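Local coordinates for protein mevalonate kinase, putative (Leishmania major, PDB 2HFS) that probably transfers a phosphate from ATP to (R)-mevalonate, giving (R)-5-phosphomevalonate, the first of three steps from mevalonate to isopentenyl diphosphate in isoprenoid and sterol synthesis, at residues Y19-F25 and I37-E43; A116-V120 and D158-T163. One frame throughout, in Å; residues are numbered along the deposited sequence. Where two conformers were deposited one is given.

Contact 1: residues Y19-F25 and I37-E43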
ATOM      1  N   TYR A  19       6.979  -0.324  -5.064  1.00  7.02           N
ATOM      2  CA  TYR A  19       6.874  -0.936  -3.735  1.00  7.02           C
ATOM      3  C   TYR A  19       5.431  -1.156  -3.296  1.00  7.52           C
ATOM      4  O   TYR A  19       4.534  -0.408  -3.712  1.00  9.06           O
ATOM      5  CB  TYR A  19       7.609  -0.094  -2.704  1.00  8.50           C
ATOM      6  CG  TYR A  19       9.031   0.247  -3.079  1.00 10.35           C
ATOM      7  CD1 TYR A  19      10.047  -0.706  -3.004  1.00 13.18           C
ATOM      8  CD2 TYR A  19       9.364   1.531  -3.533  1.00 11.88           C
ATOM      9  CE1 TYR A  19      11.365  -0.382  -3.341  1.00 13.50           C
ATOM     10  CE2 TYR A  19      10.686   1.858  -3.870  1.00 11.98           C
ATOM     11  CZ  TYR A  19      11.671   0.886  -3.758  1.00 14.10           C
ATOM     12  OH  TYR A  19      12.978   1.174  -4.108  1.00 19.45           O
ATOM     13  N   GLY A  20       5.213  -2.195  -2.479  1.00  5.62           N
ATOM     14  CA  GLY A  20       3.953  -2.350  -1.748  1.00 10.11           C
ATOM     15  C   GLY A  20       3.785  -1.300  -0.665  1.00 11.34           C
ATOM     16  O   GLY A  20       4.691  -0.505  -0.432  1.00  9.47           O
ATOM     17  N   LYS A  21       2.625  -1.313  -0.007  1.00 12.27           N
ATOM     18  CA  LYS A  21       2.237  -0.264   0.939  1.00 13.70           C
ATOM     19  C   LYS A  21       1.419  -0.807   2.101  1.00 13.62           C
ATOM     20  O   LYS A  21       0.499  -1.596   1.895  1.00 11.50           O
ATOM     21  CB  LYS A  21       1.379   0.800   0.227  1.00 14.35           C
ATOM     22  CG  LYS A  21       0.799   1.852   1.194  1.00 18.50           C
ATOM     23  CD  LYS A  21      -0.699   2.099   0.998  1.00 18.31           C
ATOM     24  CE  LYS A  21      -1.555   0.831   1.139  1.00 16.78           C
ATOM     25  NZ  LYS A  21      -3.012   1.133   1.133  1.00 21.53           N
ATOM     26  N   VAL A  22       1.730  -0.354   3.314  1.00 11.17           N
ATOM     27  CA  VAL A  22       0.820  -0.553   4.449  1.00 12.14           C
ATOM     28  C   VAL A  22       0.599   0.786   5.164  1.00 10.97           C
ATOM     29  O   VAL A  22       1.484   1.621   5.200  1.00 12.38           O
ATOM     30  CB  VAL A  22       1.304  -1.632   5.486  1.00 12.97           C
ATOM     31  CG1 VAL A  22       1.693  -2.938   4.793  1.00 14.35           C
ATOM     32  CG2 VAL A  22       2.456  -1.127   6.336  1.00 15.73           C
ATOM     33  N   ILE A  23      -0.581   0.985   5.724  1.00 13.40           N
ATOM     34  CA  ILE A  23      -0.794   2.159   6.554  1.00 12.77           C
ATOM     35  C   ILE A  23      -0.488   1.810   8.002  1.00 14.58           C
ATOM     36  O   ILE A  23      -1.146   0.945   8.602  1.00 15.29           O
ATOM     37  CB  ILE A  23      -2.218   2.702   6.386  1.00 12.84           C
ATOM     38  CG1 ILE A  23      -2.490   3.042   4.927  1.00 14.35           C
ATOM     39  CG2 ILE A  23      -2.386   3.951   7.233  1.00 11.08           C
ATOM     40  CD1 ILE A  23      -3.945   3.028   4.562  1.00 19.38           C
ATOM     41  N   LEU A  24       0.533   2.457   8.559  1.00 14.37           N
ATOM     42  CA  LEU A  24       0.915   2.213   9.935  1.00 13.61           C
ATOM     43  C   LEU A  24       0.006   2.957  10.894  1.00 13.37           C
ATOM     44  O   LEU A  24      -0.450   2.388  11.884  1.00 14.51           O
ATOM     45  CB  LEU A  24       2.376   2.587  10.180  1.00 14.91           C
ATOM     46  CG  LEU A  24       3.413   1.687   9.512  1.00 14.89           C
ATOM     47  CD1 LEU A  24       4.763   2.078  10.060  1.00 18.74           C
ATOM     48  CD2 LEU A  24       3.114   0.204   9.776  1.00 18.23           C
ATOM     49  N   PHE A  25      -0.260   4.222  10.582  1.00 11.91           N
ATOM     50  CA  PHE A  25      -1.183   5.052  11.366  1.00 10.76           C
ATOM     51  C   PHE A  25      -2.119   5.877  10.519  1.00 11.19           C
ATOM     52  O   PHE A  25      -1.716   6.434   9.509  1.00 10.90           O
ATOM     53  CB  PHE A  25      -0.413   6.026  12.260  1.00 11.65           C
ATOM     54  CG  PHE A  25       0.358   5.354  13.370  1.00 10.14           C
ATOM     55  CD1 PHE A  25      -0.217   5.199  14.634  1.00 10.20           C
ATOM     56  CD2 PHE A  25       1.642   4.879  13.154  1.00 10.48           C
ATOM     57  CE1 PHE A  25       0.465   4.584  15.651  1.00 10.55           C
ATOM     58  CE2 PHE A  25       2.348   4.256  14.191  1.00 11.32           C
ATOM     59  CZ  PHE A  25       1.752   4.103  15.441  1.00 14.06           C
ATOM     60  N   ILE A  37       0.660   7.916   8.745  1.00 12.10           N
ATOM     61  CA  ILE A  37       1.972   7.379   8.466  1.00 13.18           C
ATOM     62  C   ILE A  37       1.757   6.150   7.596  1.00 12.51           C
ATOM     63  O   ILE A  37       1.096   5.183   7.999  1.00 10.33           O
ATOM     64  CB  ILE A  37       2.777   7.067   9.771  1.00 11.14           C
ATOM     65  CG1 ILE A  37       2.922   8.326  10.656  1.00 15.20           C
ATOM     66  CG2 ILE A  37       4.164   6.467   9.427  1.00 15.17           C
ATOM     67  CD1 ILE A  37       3.584   8.097  12.066  1.00 12.39           C
ATOM     68  N   VAL A  38       2.298   6.225   6.387  1.00 12.86           N
ATOM     69  CA  VAL A  38       2.235   5.145   5.422  1.00 11.73           C
ATOM     70  C   VAL A  38       3.637   4.601   5.172  1.00 13.75           C
ATOM     71  O   VAL A  38       4.633   5.348   5.158  1.00 13.03           O
ATOM     72  CB  VAL A  38       1.587   5.593   4.095  1.00 14.46           C
ATOM     73  CG1 VAL A  38       1.502   4.429   3.125  1.00 13.78           C
ATOM     74  CG2 VAL A  38       0.198   6.173   4.341  1.00 12.99           C
ATOM     75  N   ALA A  39       3.710   3.291   4.992  1.00 12.72           N
ATOM     76  CA  ALA A  39       4.985   2.639   4.856  1.00 13.72           C
ATOM     77  C   ALA A  39       5.058   1.984   3.495  1.00 15.07           C
ATOM     78  O   ALA A  39       4.239   1.107   3.176  1.00 16.12           O
ATOM     79  CB  ALA A  39       5.165   1.639   5.958  1.00 15.29           C
ATOM     80  N   GLY A  40       6.007   2.433   2.683  1.00 13.06           N
ATOM     81  CA  GLY A  40       6.323   1.764   1.424  1.00 13.32           C
ATOM     82  C   GLY A  40       7.326   0.666   1.708  1.00 14.43           C
ATOM     83  O   GLY A  40       8.476   0.943   2.084  1.00 16.31           O
ATOM     84  N   ILE A  41       6.907  -0.583   1.503  1.00 10.46           N
ATOM     85  CA  ILE A  41       7.696  -1.738   1.937  1.00 11.06           C
ATOM     86  C   ILE A  41       8.756  -2.143   0.897  1.00 10.21           C
ATOM     87  O   ILE A  41       8.712  -1.677  -0.252  1.00 12.11           O
ATOM     88  CB  ILE A  41       6.764  -2.903   2.315  1.00  9.38           C
ATOM     89  CG1 ILE A  41       5.865  -3.332   1.150  1.00  9.25           C
ATOM     90  CG2 ILE A  41       5.864  -2.518   3.544  1.00  8.66           C
ATOM     91  CD1 ILE A  41       5.272  -4.752   1.355  1.00 10.14           C
ATOM     92  N   SER A  42       9.708  -2.986   1.286  1.00  9.58           N
ATOM     93  CA  SER A  42      10.814  -3.349   0.374  1.00  9.92           C
ATOM     94  C   SER A  42      10.310  -4.187  -0.767  1.00  8.73           C
ATOM     95  O   SER A  42      10.863  -4.151  -1.871  1.00  8.76           O
ATOM     96  CB  SER A  42      11.879  -4.191   1.096  1.00  9.15           C
ATOM     97  OG  SER A  42      12.510  -3.479   2.124  1.00 15.70           O
ATOM     98  N   GLU A  43       9.302  -4.991  -0.456  1.00  7.72           N
ATOM     99  CA  GLU A  43       8.739  -5.992  -1.362  1.00  7.44           C
ATOM    100  C   GLU A  43       8.000  -5.289  -2.483  1.00  7.65           C
ATOM    101  O   GLU A  43       7.312  -4.307  -2.243  1.00  7.61           O
ATOM    102  CB  GLU A  43       7.804  -6.913  -0.571  1.00  8.40           C
ATOM    103  CG  GLU A  43       8.555  -7.889   0.346  1.00  9.10           C
ATOM    104  CD  GLU A  43       9.115  -7.323   1.657  1.00 13.56           C
ATOM    105  OE1 GLU A  43       8.768  -6.210   2.104  1.00  9.71           O
ATOM    106  OE2 GLU A  43       9.916  -8.044   2.290  1.00 13.65           O
TER
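Val22 and Ala39 form a hydrogen-bonded pair near the middle of an antiparallel beta hairpin, strands 17-25 and 36-52, buried in the mixed sheet of this GHMP kinase. Each residue donates its N-H to the other's carbonyl, Ala39 N reaching Val22 O at 2.8 Å. On the same face Val22 CG2 lies 3.9 Å from Ala39 CB, and Leu24 CG comes in against that methyl too. Further along, Phe25 and Ile37 run alongside each other, with Phe25 CD2 3.9 Å from Ile37 CD1; helices 216-239 and 242-258 pack on the phenyl ring. The other face carries Lys21, Ile23 and Val38. Here Lys21 CG, anti to the backbone N (chi1 173°), presses on Val38 CG1 at 3.3 Å, tighter than normal carbon contact. Toward Glu43 the chain turns a corner, yet Gly20 N still donates almost straight to Glu43 O. A classic beta bulge shifts the register by one residue, with Leu24 and Phe25 both facing Ile37. Ile37 O grips both amides, Leu24 N at 2.8 Å through a bent bond (133° at the hydrogen) and Phe25 N, in the carbonyl plane on a lone pair, at 3.1 Å.

Contact 2: residues A116-V120 and D158-T163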
ATOM      1  N   ALA A 116      -1.284   0.203  -7.398  1.00  7.67           N
ATOM      2  CA  ALA A 116      -0.283   1.260  -7.529  1.00  9.73           C
ATOM      3  C   ALA A 116       1.111   0.719  -7.864  1.00 10.00           C
ATOM      4  O   ALA A 116       1.783   1.283  -8.714  1.00 12.37           O
ATOM      5  CB  ALA A 116      -0.231   2.146  -6.281  1.00  8.65           C
ATOM      6  N   SER A 117       1.536  -0.361  -7.201  1.00  9.26           N
ATOM      7  CA  SER A 117       2.857  -0.985  -7.470  1.00  8.84           C
ATOM      8  C   SER A 117       2.957  -1.390  -8.926  1.00  8.67           C
ATOM      9  O   SER A 117       4.020  -1.226  -9.547  1.00  7.45           O
ATOM     10  CB  SER A 117       3.129  -2.205  -6.579  1.00  8.58           C
ATOM     11  OG  SER A 117       2.638  -2.016  -5.256  1.00 11.78           O
ATOM     12  N   ASP A 118       1.837  -1.905  -9.443  1.00  7.77           N
ATOM     13  CA  ASP A 118       1.671  -2.257 -10.867  1.00  8.58           C
ATOM     14  C   ASP A 118       1.920  -1.042 -11.761  1.00  8.45           C
ATOM     15  O   ASP A 118       2.863  -1.061 -12.577  1.00 10.04           O
ATOM     16  CB  ASP A 118       0.274  -2.860 -11.067  1.00  7.94           C
ATOM     17  CG  ASP A 118      -0.012  -3.312 -12.507  1.00  9.45           C
ATOM     18  OD1 ASP A 118       0.842  -3.170 -13.411  1.00 14.93           O
ATOM     19  OD2 ASP A 118      -1.096  -3.840 -12.802  1.00 15.91           O
ATOM     20  N   VAL A 119       1.114   0.015 -11.608  1.00  8.90           N
ATOM     21  CA  VAL A 119       1.261   1.184 -12.491  1.00  9.40           C
ATOM     22  C   VAL A 119       2.580   1.915 -12.267  1.00  9.81           C
ATOM     23  O   VAL A 119       3.107   2.497 -13.201  1.00  8.84           O
ATOM     24  CB  VAL A 119       0.053   2.177 -12.501  1.00 11.59           C
ATOM     25  CG1 VAL A 119      -1.153   1.545 -13.204  1.00 10.67           C
ATOM     26  CG2 VAL A 119      -0.334   2.653 -11.084  1.00 12.43           C
ATOM     27  N   VAL A 120       3.137   1.847 -11.053  1.00  8.34           N
ATOM     28  CA  VAL A 120       4.444   2.469 -10.835  1.00  7.72           C
ATOM     29  C   VAL A 120       5.512   1.726 -11.636  1.00  8.25           C
ATOM     30  O   VAL A 120       6.245   2.337 -12.422  1.00  7.92           O
ATOM     31  CB  VAL A 120       4.817   2.574  -9.341  1.00  7.46           C
ATOM     32  CG1 VAL A 120       6.290   2.907  -9.162  1.00  5.80           C
ATOM     33  CG2 VAL A 120       3.939   3.644  -8.652  1.00  8.54           C
ATOM     34  N   ASP A 158      -1.115   5.486  -2.188  1.00 15.15           N
ATOM     35  CA  ASP A 158      -0.626   4.211  -2.708  1.00 15.74           C
ATOM     36  C   ASP A 158       0.474   4.425  -3.749  1.00 14.33           C
ATOM     37  O   ASP A 158       1.539   3.824  -3.649  1.00 13.75           O
ATOM     38  CB  ASP A 158      -1.758   3.357  -3.279  1.00 15.10           C
ATOM     39  CG  ASP A 158      -2.707   2.839  -2.213  1.00 19.55           C
ATOM     40  OD1 ASP A 158      -2.648   3.295  -1.030  1.00 19.95           O
ATOM     41  OD2 ASP A 158      -3.565   1.966  -2.483  1.00 22.50           O
ATOM     42  N   ASN A 159       0.216   5.289  -4.734  1.00 14.15           N
ATOM     43  CA  ASN A 159       1.227   5.610  -5.740  1.00 12.99           C
ATOM     44  C   ASN A 159       2.459   6.270  -5.146  1.00 12.17           C
ATOM     45  O   ASN A 159       3.581   5.991  -5.568  1.00 12.94           O
ATOM     46  CB  ASN A 159       0.678   6.420  -6.927  1.00 12.47           C
ATOM     47  CG  ASN A 159      -0.202   7.581  -6.515  1.00 15.38           C
ATOM     48  OD1 ASN A 159      -1.417   7.420  -6.311  1.00 15.47           O
ATOM     49  ND2 ASN A 159       0.383   8.777  -6.454  1.00 13.38           N
ATOM     50  N   THR A 160       2.259   7.125  -4.152  1.00 12.29           N
ATOM     51  CA  THR A 160       3.390   7.833  -3.576  1.00 11.63           C
ATOM     52  C   THR A 160       4.303   6.843  -2.824  1.00 10.81           C
ATOM     53  O   THR A 160       5.531   6.885  -2.957  1.00 10.80           O
ATOM     54  CB  THR A 160       2.894   8.994  -2.672  1.00 12.56           C
ATOM     55  OG1 THR A 160       2.170   9.953  -3.469  1.00 14.10           O
ATOM     56  CG2 THR A 160       4.078   9.807  -2.164  1.00 13.43           C
ATOM     57  N   ALA A 161       3.716   5.934  -2.046  1.00 12.89           N
ATOM     58  CA  ALA A 161       4.499   4.895  -1.377  1.00 11.83           C
ATOM     59  C   ALA A 161       5.188   3.974  -2.397  1.00 11.48           C
ATOM     60  O   ALA A 161       6.361   3.620  -2.250  1.00 10.50           O
ATOM     61  CB  ALA A 161       3.586   4.050  -0.461  1.00 13.96           C
ATOM     62  N   ALA A 162       4.444   3.572  -3.420  1.00 10.80           N
ATOM     63  CA  ALA A 162       4.992   2.705  -4.460  1.00  9.52           C
ATOM     64  C   ALA A 162       6.164   3.352  -5.233  1.00 10.82           C
ATOM     65  O   ALA A 162       7.130   2.671  -5.601  1.00  9.56           O
ATOM     66  CB  ALA A 162       3.874   2.257  -5.406  1.00  9.92           C
ATOM     67  N   THR A 163       6.094   4.658  -5.455  0.50 10.06           N
ATOM     68  CA  THR A 163       7.151   5.356  -6.190  0.50 12.86           C
ATOM     69  C   THR A 163       8.393   5.618  -5.341  0.50 11.37           C
ATOM     70  O   THR A 163       9.523   5.423  -5.808  0.50 11.74           O
ATOM     71  CB  THR A 163       6.654   6.694  -6.745  0.50 11.01           C
ATOM     72  OG1 THR A 163       6.103   7.466  -5.676  0.50 16.45           O
ATOM     73  CG2 THR A 163       5.490   6.494  -7.690  0.50 12.44           C
TER
HETATM   74  O   HOH W   1      -3.315   0.662  -5.034  1.00 20.22           O
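Ala116 and Val120, one turn apart on helix 114-130, meet Asp158, Asn159 and Ala162 of helix 157-164 in the family's N-terminal domain. The segments cross at 56°, with their axes 8.6 Å apart at the closest point, consistent with the small alanines at the crossing. In the tight part, Ala116 CB sits directly over the peptide between Asp158 and Asn159, 3.5 Å from Asp158 C. Ala162 answers from the other helix: its CB lies 4.2 Å from Ala116 CB and only 3.5 Å from Val120 CG2. Val120 has CG1 anti to its backbone N (chi1 166°), which leaves CG2 for Ala162 while CG1 comes within 3.7 Å of Ala162 O. Thr163 adds a methyl beside Val120, although it has two conformers and the detail of that touch is doubtful. Ala143 of helix 136-146 closes over Val120 and Asn159.

The looser side lies at Asp158, which is partly exposed. Its backbone and CB still meet Ala116, but its carboxylate reaches the first helix through a water. That water donates to Asp158 OD2 at 2.9 Å and accepts from Ala116 N at a longer 3.2 Å, while Asp158 OD1 is held by a salt bridge to Lys21. The start of helix 114-130 belongs to the glycine- and serine-rich motif that in GHMP kinases wraps the ATP phosphates. Further along, Arg124 ties the helices directly through Thr163 O. Across these two segments the fit of small apolar groups does the holding, and the polar link at Asp158 depends on the water.

Both contacts are buried, contact 1 about 5 Å and contact 2 about 8 Å from the centre of the chain, and their own centres lie 10 Å apart. They differ in what holds them: contact 1 is a strand pair tied by seven backbone hydrogen bonds, whereas contact 2 joins two helices through methyl packing and one bridging water. Strand 17-25 connects them. Tyr19 O probably accepts a hydrogen bond from Ser117 OG at 2.9 Å, and Tyr19 N probably donates to Ala162 O at 3.0 Å, so the strand is probably bonded to both helices. The salt bridge at Asp158 also joins the two contacts.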